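Long-range contacts in malate dehydrogenase (Pyrococcus horikoshii, PDB 1V9N), which catalyses the reversible NAD-dependent oxidation of (S)-malate to oxaloacetate: residues A[103-108]-A[282-287]; A[84-89]-A[113-118]; A[142-147]-A[170-175]. All coordinates share one frame; numbering follows the deposited sequence.

Contact 1. Residues A[103-108]-A[282-287]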
loop_
_atom_site.group_PDB
_atom_site.type_symbol
_atom_site.label_atom_id
_atom_site.label_comp_id
_atom_site.label_asym_id
_atom_site.label_seq_id
_atom_site.Cartn_x
_atom_site.Cartn_y
_atom_site.Cartn_z
ATOM N N ARG A 103 -0.949 -9.424 -20.825
ATOM C CA ARG A 103 -2.307 -9.832 -21.191
ATOM C C ARG A 103 -3.290 -9.588 -20.055
ATOM O O ARG A 103 -4.445 -9.214 -20.291
ATOM C CB ARG A 103 -2.340 -11.317 -21.587
ATOM C CG ARG A 103 -1.474 -11.659 -22.792
ATOM C CD ARG A 103 -1.934 -10.917 -24.039
ATOM N NE ARG A 103 -0.915 -10.944 -25.089
ATOM C CZ ARG A 103 -1.006 -10.289 -26.242
ATOM N NH1 ARG A 103 -2.077 -9.549 -26.507
ATOM N NH2 ARG A 103 -0.019 -10.365 -27.129
ATOM N N SER A 104 -2.837 -9.805 -18.824
ATOM C CA SER A 104 -3.687 -9.588 -17.661
ATOM C C SER A 104 -4.024 -8.105 -17.508
ATOM O O SER A 104 -5.168 -7.748 -17.231
ATOM C CB SER A 104 -2.998 -10.080 -16.387
ATOM O OG SER A 104 -2.898 -11.489 -16.368
HETATM N N MSE A 105 -3.029 -7.241 -17.689
HETATM C CA MSE A 105 -3.260 -5.807 -17.553
HETATM C C MSE A 105 -4.129 -5.282 -18.695
HETATM O O MSE A 105 -4.957 -4.405 -18.482
HETATM C CB MSE A 105 -1.930 -5.041 -17.498
HETATM C CG MSE A 105 -2.097 -3.531 -17.324
HETATM SE SE MSE A 105 -3.255 -3.024 -15.823
HETATM C CE MSE A 105 -1.916 -2.795 -14.451
ATOM N N LYS A 106 -3.932 -5.811 -19.901
ATOM C CA LYS A 106 -4.744 -5.403 -21.048
ATOM C C LYS A 106 -6.213 -5.715 -20.751
ATOM O O LYS A 106 -7.097 -4.929 -21.073
ATOM C CB LYS A 106 -4.318 -6.155 -22.318
ATOM C CG LYS A 106 -3.089 -5.595 -23.013
ATOM C CD LYS A 106 -3.369 -4.205 -23.580
ATOM C CE LYS A 106 -2.153 -3.637 -24.301
ATOM N NZ LYS A 106 -2.437 -2.314 -24.942
ATOM N N LEU A 107 -6.469 -6.864 -20.133
ATOM C CA LEU A 107 -7.838 -7.254 -19.798
ATOM C C LEU A 107 -8.416 -6.350 -18.708
ATOM O O LEU A 107 -9.592 -5.983 -18.757
ATOM C CB LEU A 107 -7.887 -8.715 -19.338
ATOM C CG LEU A 107 -9.264 -9.231 -18.906
ATOM C CD1 LEU A 107 -10.228 -9.199 -20.096
ATOM C CD2 LEU A 107 -9.128 -10.650 -18.367
ATOM N N ALA A 108 -7.596 -6.000 -17.721
ATOM C CA ALA A 108 -8.054 -5.123 -16.647
ATOM C C ALA A 108 -8.436 -3.752 -17.226
ATOM O O ALA A 108 -9.448 -3.171 -16.845
ATOM C CB ALA A 108 -6.957 -4.966 -15.594
ATOM N N PHE A 282 -3.514 -7.018 -10.527
ATOM C CA PHE A 282 -3.632 -5.873 -11.427
ATOM C C PHE A 282 -4.968 -5.197 -11.166
ATOM O O PHE A 282 -6.004 -5.860 -11.049
ATOM C CB PHE A 282 -3.566 -6.321 -12.892
ATOM C CG PHE A 282 -2.333 -7.116 -13.228
ATOM C CD1 PHE A 282 -1.116 -6.480 -13.461
ATOM C CD2 PHE A 282 -2.382 -8.508 -13.277
ATOM C CE1 PHE A 282 0.035 -7.220 -13.735
ATOM C CE2 PHE A 282 -1.237 -9.257 -13.551
ATOM C CZ PHE A 282 -0.026 -8.609 -13.781
HETATM N N MSE A 283 -4.944 -3.876 -11.065
HETATM C CA MSE A 283 -6.163 -3.131 -10.827
HETATM C C MSE A 283 -6.148 -1.835 -11.616
HETATM O O MSE A 283 -5.164 -1.088 -11.601
HETATM C CB MSE A 283 -6.315 -2.822 -9.344
HETATM C CG MSE A 283 -7.581 -2.069 -9.007
HETATM SE SE MSE A 283 -7.628 -1.672 -7.134
HETATM C CE MSE A 283 -7.955 0.231 -7.216
ATOM N N VAL A 284 -7.250 -1.570 -12.304
ATOM C CA VAL A 284 -7.367 -0.362 -13.103
ATOM C C VAL A 284 -8.637 0.376 -12.733
ATOM O O VAL A 284 -9.695 -0.226 -12.548
ATOM C CB VAL A 284 -7.416 -0.690 -14.616
ATOM C CG1 VAL A 284 -7.521 0.589 -15.438
ATOM C CG2 VAL A 284 -6.184 -1.476 -15.006
ATOM N N ILE A 285 -8.523 1.690 -12.610
ATOM C CA ILE A 285 -9.674 2.513 -12.311
ATOM C C ILE A 285 -9.804 3.482 -13.473
ATOM O O ILE A 285 -8.882 4.249 -13.751
ATOM C CB ILE A 285 -9.486 3.307 -10.997
ATOM C CG1 ILE A 285 -9.381 2.344 -9.808
ATOM C CG2 ILE A 285 -10.662 4.256 -10.793
ATOM C CD1 ILE A 285 -9.157 3.045 -8.463
ATOM N N ASP A 286 -10.931 3.429 -14.177
ATOM C CA ASP A 286 -11.134 4.343 -15.295
ATOM C C ASP A 286 -11.551 5.687 -14.716
ATOM O O ASP A 286 -12.709 5.899 -14.362
ATOM C CB ASP A 286 -12.212 3.821 -16.250
ATOM C CG ASP A 286 -12.441 4.757 -17.432
ATOM O OD1 ASP A 286 -11.449 5.212 -18.041
ATOM O OD2 ASP A 286 -13.612 5.032 -17.760
ATOM N N ILE A 287 -10.586 6.587 -14.608
ATOM C CA ILE A 287 -10.825 7.910 -14.053
ATOM C C ILE A 287 -12.094 8.597 -14.567
ATOM O O ILE A 287 -12.859 9.145 -13.781
ATOM C CB ILE A 287 -9.602 8.812 -14.315
ATOM C CG1 ILE A 287 -8.400 8.270 -13.526
ATOM C CG2 ILE A 287 -9.911 10.261 -13.917
ATOM C CD1 ILE A 287 -7.067 8.873 -13.947
#
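Helix 97-115 packs on one face of the large mixed sheet, residues 103-108 running roughly along strand 278-285, the two short axes 8.0 Å apart at closest and 27° from parallel. Ser104 comes first. Ser104 CB sits 3.4 Å from Phe282 CE2, meeting the ring obliquely. The OG of Ser104 turns back beside its own backbone N and is hydrogen-bonded to Val100 O one helical turn earlier, so this buried hydroxyl is satisfied within the helix. Met105, a selenomethionine, follows with CG anti to the backbone N (chi1 -179°) and then bends at both chi2 and chi3. That folded chain splits its contacts: Met105 CE reaches the edge of the Phe282 ring, 3.9 Å from Phe282 CD1 and near the ring plane, while Met105 SE packs tightly at 3.4 Å against Val284 CG2. One turn on from Ser104, Ala108 points at the strand, and Ala108 CB lies 3.6 Å from the same Val284 CG2, a methyl that touches two helix residues at once. An alanine in place of Phe282 would remove the ring that meets both Ser104 CB and Met105 CE, and would probably leave this end of the helix-sheet packing loosened. No hydrogen bond crosses between the segments; strand and helix meet through carbon and selenium, which implies an association held by close fit and the exclusion of water.

Contact 2. Residues A[84-89]-A[113-118]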
loop_
_atom_site.group_PDB
_atom_site.type_symbol
_atom_site.label_atom_id
_atom_site.label_comp_id
_atom_site.label_asym_id
_atom_site.label_seq_id
_atom_site.Cartn_x
_atom_site.Cartn_y
_atom_site.Cartn_z
ATOM N N GLY A 84 -15.930 -11.799 -14.373
ATOM C CA GLY A 84 -17.110 -10.976 -14.223
ATOM C C GLY A 84 -16.871 -9.716 -15.036
ATOM O O GLY A 84 -15.777 -9.524 -15.557
ATOM N N PRO A 85 -17.870 -8.836 -15.172
ATOM C CA PRO A 85 -17.691 -7.608 -15.947
ATOM C C PRO A 85 -16.510 -6.754 -15.471
ATOM O O PRO A 85 -15.874 -6.060 -16.268
ATOM C CB PRO A 85 -19.033 -6.901 -15.773
ATOM C CG PRO A 85 -20.001 -8.063 -15.692
ATOM C CD PRO A 85 -19.274 -8.993 -14.746
ATOM N N SER A 86 -16.214 -6.815 -14.175
ATOM C CA SER A 86 -15.120 -6.025 -13.611
ATOM C C SER A 86 -13.950 -6.807 -13.012
ATOM O O SER A 86 -13.109 -6.225 -12.327
ATOM C CB SER A 86 -15.667 -5.060 -12.552
ATOM O OG SER A 86 -16.475 -4.061 -13.149
ATOM N N TYR A 87 -13.877 -8.111 -13.257
ATOM C CA TYR A 87 -12.765 -8.884 -12.708
ATOM C C TYR A 87 -12.510 -10.178 -13.455
ATOM O O TYR A 87 -13.337 -10.635 -14.252
ATOM C CB TYR A 87 -13.023 -9.214 -11.232
ATOM C CG TYR A 87 -13.885 -10.441 -11.019
ATOM C CD1 TYR A 87 -13.316 -11.715 -10.973
ATOM C CD2 TYR A 87 -15.275 -10.336 -10.915
ATOM C CE1 TYR A 87 -14.110 -12.855 -10.833
ATOM C CE2 TYR A 87 -16.073 -11.468 -10.776
ATOM C CZ TYR A 87 -15.482 -12.724 -10.735
ATOM O OH TYR A 87 -16.258 -13.848 -10.583
ATOM N N ALA A 88 -11.348 -10.762 -13.188
ATOM C CA ALA A 88 -10.971 -12.032 -13.777
ATOM C C ALA A 88 -9.847 -12.683 -12.975
ATOM O O ALA A 88 -8.995 -12.000 -12.388
ATOM C CB ALA A 88 -10.542 -11.842 -15.224
ATOM N N LEU A 89 -9.879 -14.009 -12.921
ATOM C CA LEU A 89 -8.848 -14.782 -12.247
ATOM C C LEU A 89 -8.190 -15.550 -13.390
ATOM O O LEU A 89 -8.837 -16.335 -14.079
ATOM C CB LEU A 89 -9.460 -15.733 -11.214
ATOM C CG LEU A 89 -8.529 -16.795 -10.620
ATOM C CD1 LEU A 89 -7.255 -16.153 -10.097
ATOM C CD2 LEU A 89 -9.260 -17.535 -9.505
ATOM N N LYS A 113 -12.457 0.251 -18.721
ATOM C CA LYS A 113 -12.984 1.091 -19.782
ATOM C C LYS A 113 -14.493 0.891 -19.921
ATOM O O LYS A 113 -15.248 1.855 -20.055
ATOM C CB LYS A 113 -12.274 0.740 -21.093
ATOM C CG LYS A 113 -12.676 1.561 -22.308
ATOM C CD LYS A 113 -11.688 1.320 -23.441
ATOM C CE LYS A 113 -10.271 1.673 -22.983
ATOM N NZ LYS A 113 -9.202 1.278 -23.943
ATOM N N ASP A 114 -14.930 -0.362 -19.854
ATOM C CA ASP A 114 -16.342 -0.692 -20.012
ATOM C C ASP A 114 -17.221 -0.578 -18.778
ATOM O O ASP A 114 -18.427 -0.350 -18.898
ATOM C CB ASP A 114 -16.481 -2.108 -20.581
ATOM C CG ASP A 114 -15.676 -2.304 -21.855
ATOM O OD1 ASP A 114 -15.405 -1.294 -22.540
ATOM O OD2 ASP A 114 -15.323 -3.462 -22.175
ATOM N N THR A 115 -16.634 -0.726 -17.594
ATOM C CA THR A 115 -17.420 -0.683 -16.365
ATOM C C THR A 115 -16.945 0.338 -15.336
ATOM O O THR A 115 -17.651 0.625 -14.366
ATOM C CB THR A 115 -17.401 -2.051 -15.674
ATOM O OG1 THR A 115 -16.091 -2.284 -15.135
ATOM C CG2 THR A 115 -17.727 -3.158 -16.673
ATOM N N GLY A 116 -15.747 0.874 -15.544
ATOM C CA GLY A 116 -15.202 1.830 -14.601
ATOM C C GLY A 116 -14.104 1.192 -13.762
ATOM O O GLY A 116 -13.144 1.861 -13.386
ATOM N N ILE A 117 -14.238 -0.106 -13.488
ATOM C CA ILE A 117 -13.256 -0.832 -12.677
ATOM C C ILE A 117 -12.799 -2.144 -13.307
ATOM O O ILE A 117 -13.583 -2.844 -13.940
ATOM C CB ILE A 117 -13.817 -1.184 -11.272
ATOM C CG1 ILE A 117 -14.236 0.089 -10.533
ATOM C CG2 ILE A 117 -12.747 -1.925 -10.457
ATOM C CD1 ILE A 117 -13.079 1.014 -10.216
ATOM N N GLY A 118 -11.526 -2.473 -13.113
ATOM C CA GLY A 118 -10.983 -3.709 -13.647
ATOM C C GLY A 118 -9.942 -4.307 -12.713
ATOM O O GLY A 118 -8.908 -3.692 -12.457
#
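Polar contacts gather round Ser86 OG, which stands beside its own backbone N (chi1 -68°). Ser86 OG makes a short hydroxyl-hydroxyl hydrogen bond of 2.7 Å with Thr115 OG1 and a weak one of 3.2 Å to Ile117 O. Thr115 holds OG1 in the crowded position between its backbone N and carbonyl carbon. There Thr115 OG1 also accepts a weak bond from Ile117 N at 3.3 Å and is hydrogen-bonded to Lys111 O in the preceding helical turn. A softer polar link runs between the backbones, where Gly118 CA makes a CA-H...O contact of 3.5 Å with Ser86 O.

The apolar part is small. Thr115 CG2 lies 4.1 Å from Pro85 CB and also faces the proline carbonyl.

Two backbone turns bring these groups together. Gly84 to Tyr87 form a type I beta turn that presents Pro85 and Ser86 between strands 79-84 and 87-91. Across from it, Gly116 leaves helix 97-115 with phi 106°, an angle that leaves no room for a side chain beside the Thr115 carbonyl. The contact thus joins the starts of the two parallel strands of a beta-alpha-beta unit, and the end of the helix between them, beside Ser86 of the second subunit. With hydroxyls and main-chain groups concentrated on one spot, Thr115 OG1 has up to three polar partners, which would tend to hold its rotamer where the helix hands over to strand 117-125.

Contact 3. Residues A[142-147]-A[170-175]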
loop_
_atom_site.group_PDB
_atom_site.type_symbol
_atom_site.label_atom_id
_atom_site.label_comp_id
_atom_site.label_asym_id
_atom_site.label_seq_id
_atom_site.Cartn_x
_atom_site.Cartn_y
_atom_site.Cartn_z
ATOM N N GLY A 142 -4.983 6.751 -19.831
ATOM C CA GLY A 142 -5.806 7.732 -19.138
ATOM C C GLY A 142 -6.525 7.174 -17.921
ATOM O O GLY A 142 -7.598 7.653 -17.550
HETATM N N MSE A 143 -5.932 6.166 -17.290
HETATM C CA MSE A 143 -6.534 5.532 -16.121
HETATM C C MSE A 143 -5.508 5.308 -15.016
HETATM O O MSE A 143 -4.312 5.442 -15.241
HETATM C CB MSE A 143 -7.125 4.179 -16.519
HETATM C CG MSE A 143 -8.047 4.239 -17.718
HETATM SE SE MSE A 143 -8.675 2.494 -18.233
HETATM C CE MSE A 143 -9.422 2.967 -19.965
ATOM N N ILE A 144 -5.984 4.973 -13.820
ATOM C CA ILE A 144 -5.091 4.695 -12.701
ATOM C C ILE A 144 -4.760 3.207 -12.755
ATOM O O ILE A 144 -5.649 2.358 -12.885
ATOM C CB ILE A 144 -5.750 4.996 -11.340
ATOM C CG1 ILE A 144 -6.028 6.499 -11.218
ATOM C CG2 ILE A 144 -4.838 4.489 -10.196
ATOM C CD1 ILE A 144 -6.751 6.894 -9.951
ATOM N N GLY A 145 -3.480 2.889 -12.679
ATOM C CA GLY A 145 -3.083 1.500 -12.725
ATOM C C GLY A 145 -2.338 1.106 -11.469
ATOM O O GLY A 145 -1.481 1.851 -10.976
ATOM N N ILE A 146 -2.692 -0.059 -10.938
ATOM C CA ILE A 146 -2.041 -0.599 -9.751
ATOM C C ILE A 146 -1.597 -2.020 -10.059
ATOM O O ILE A 146 -2.364 -2.812 -10.621
ATOM C CB ILE A 146 -2.988 -0.652 -8.537
ATOM C CG1 ILE A 146 -3.325 0.766 -8.073
ATOM C CG2 ILE A 146 -2.337 -1.453 -7.408
ATOM C CD1 ILE A 146 -4.416 0.818 -7.025
ATOM N N SER A 147 -0.352 -2.334 -9.719
ATOM C CA SER A 147 0.160 -3.675 -9.939
ATOM C C SER A 147 1.024 -4.126 -8.776
ATOM O O SER A 147 1.743 -3.331 -8.179
ATOM C CB SER A 147 0.968 -3.752 -11.231
ATOM O OG SER A 147 1.336 -5.098 -11.479
ATOM N N ILE A 170 4.852 -2.845 -4.916
ATOM C CA ILE A 170 3.564 -2.207 -5.127
ATOM C C ILE A 170 3.809 -1.052 -6.083
ATOM O O ILE A 170 4.735 -0.266 -5.884
ATOM C CB ILE A 170 2.982 -1.618 -3.831
ATOM C CG1 ILE A 170 2.665 -2.736 -2.840
ATOM C CG2 ILE A 170 1.740 -0.793 -4.160
ATOM C CD1 ILE A 170 2.195 -2.237 -1.481
ATOM N N ALA A 171 2.989 -0.949 -7.122
ATOM C CA ALA A 171 3.143 0.134 -8.077
ATOM C C ALA A 171 1.806 0.785 -8.406
ATOM O O ALA A 171 0.792 0.100 -8.548
ATOM C CB ALA A 171 3.794 -0.383 -9.357
ATOM N N LEU A 172 1.815 2.111 -8.504
ATOM C CA LEU A 172 0.633 2.874 -8.866
ATOM C C LEU A 172 1.053 3.963 -9.834
ATOM O O LEU A 172 1.990 4.725 -9.575
ATOM C CB LEU A 172 -0.040 3.511 -7.641
ATOM C CG LEU A 172 -1.354 4.252 -7.971
ATOM C CD1 LEU A 172 -2.250 4.263 -6.747
ATOM C CD2 LEU A 172 -1.070 5.675 -8.450
ATOM N N ALA A 173 0.360 4.022 -10.962
ATOM C CA ALA A 173 0.643 5.026 -11.970
ATOM C C ALA A 173 -0.649 5.782 -12.239
ATOM O O ALA A 173 -1.725 5.188 -12.281
ATOM C CB ALA A 173 1.141 4.362 -13.249
ATOM N N ALA A 174 -0.544 7.093 -12.394
ATOM C CA ALA A 174 -1.710 7.913 -12.684
ATOM C C ALA A 174 -1.305 8.953 -13.720
ATOM O O ALA A 174 -0.186 9.455 -13.692
ATOM C CB ALA A 174 -2.199 8.597 -11.418
ATOM N N PRO A 175 -2.202 9.278 -14.659
ATOM C CA PRO A 175 -1.849 10.278 -15.669
ATOM C C PRO A 175 -1.848 11.693 -15.078
ATOM O O PRO A 175 -2.560 11.971 -14.108
ATOM C CB PRO A 175 -2.932 10.091 -16.729
ATOM C CG PRO A 175 -4.120 9.689 -15.920
ATOM C CD PRO A 175 -3.543 8.715 -14.914
#
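Two neighbouring antiparallel strands of the large mixed sheet, 144-149 and 170-174, make this contact. Their ladder has four main-chain hydrogen bonds. Gly145 N gives to Ala173 O over 2.9 Å, and Ala173 N returns to Gly145 O at 2.8 Å. Ser147 and Ala171 repeat the exchange, with Ala171 N bonded to Ser147 O at 2.9 Å and a more bent N-H...O angle of 144°. Between these rungs lies the non-hydrogen-bonded pair Ile146 and Leu172, whose side chains cross obliquely, Ile146 CG1 lying 3.9 Å from Leu172 CD1. Ile144 CG2 adds to that face, 4.1 Å from Leu172 CG, and the second subunit packs on it with its own Leu259 and Met251.

Ala171, Ala173 and Ser147 occupy the other face, where their small side chains take the packing of helix 132-139; Ser147 OG is hydrogen-bonded to Tyr128 OH. Gly142 is the C-prime residue of the Schellman motif that closes that helix, and just beyond it Pro175 CD touches Met143 O at 3.4 Å. With strand 181-185 pairing next, in order and again antiparallel, the arrangement is that of a beta meander at one edge of the sheet.

Overall arrangement
All three contacts share the seven-stranded sheet and succeed one another across it. Contact 1 is central: its centre lies about 8 Å from that of contact 2 and about 9 Å from that of contact 3, whereas the centres of contacts 2 and 3 are about 15 Å apart. Strand 278-285 makes the joins, Val284 N probably bonding to Gly118 O of contact 2 at 2.7 Å and Met283 O to Ile146 N of contact 3 at 2.8 Å. Helix 97-115 also serves both contacts 1 and 2. Contact 3 lies nearer the nucleotide: the side chain of Ala171 is about 6 Å from bound NADPH, that of Phe282 in contact 1 about 10 Å. Each contact also touches the second subunit.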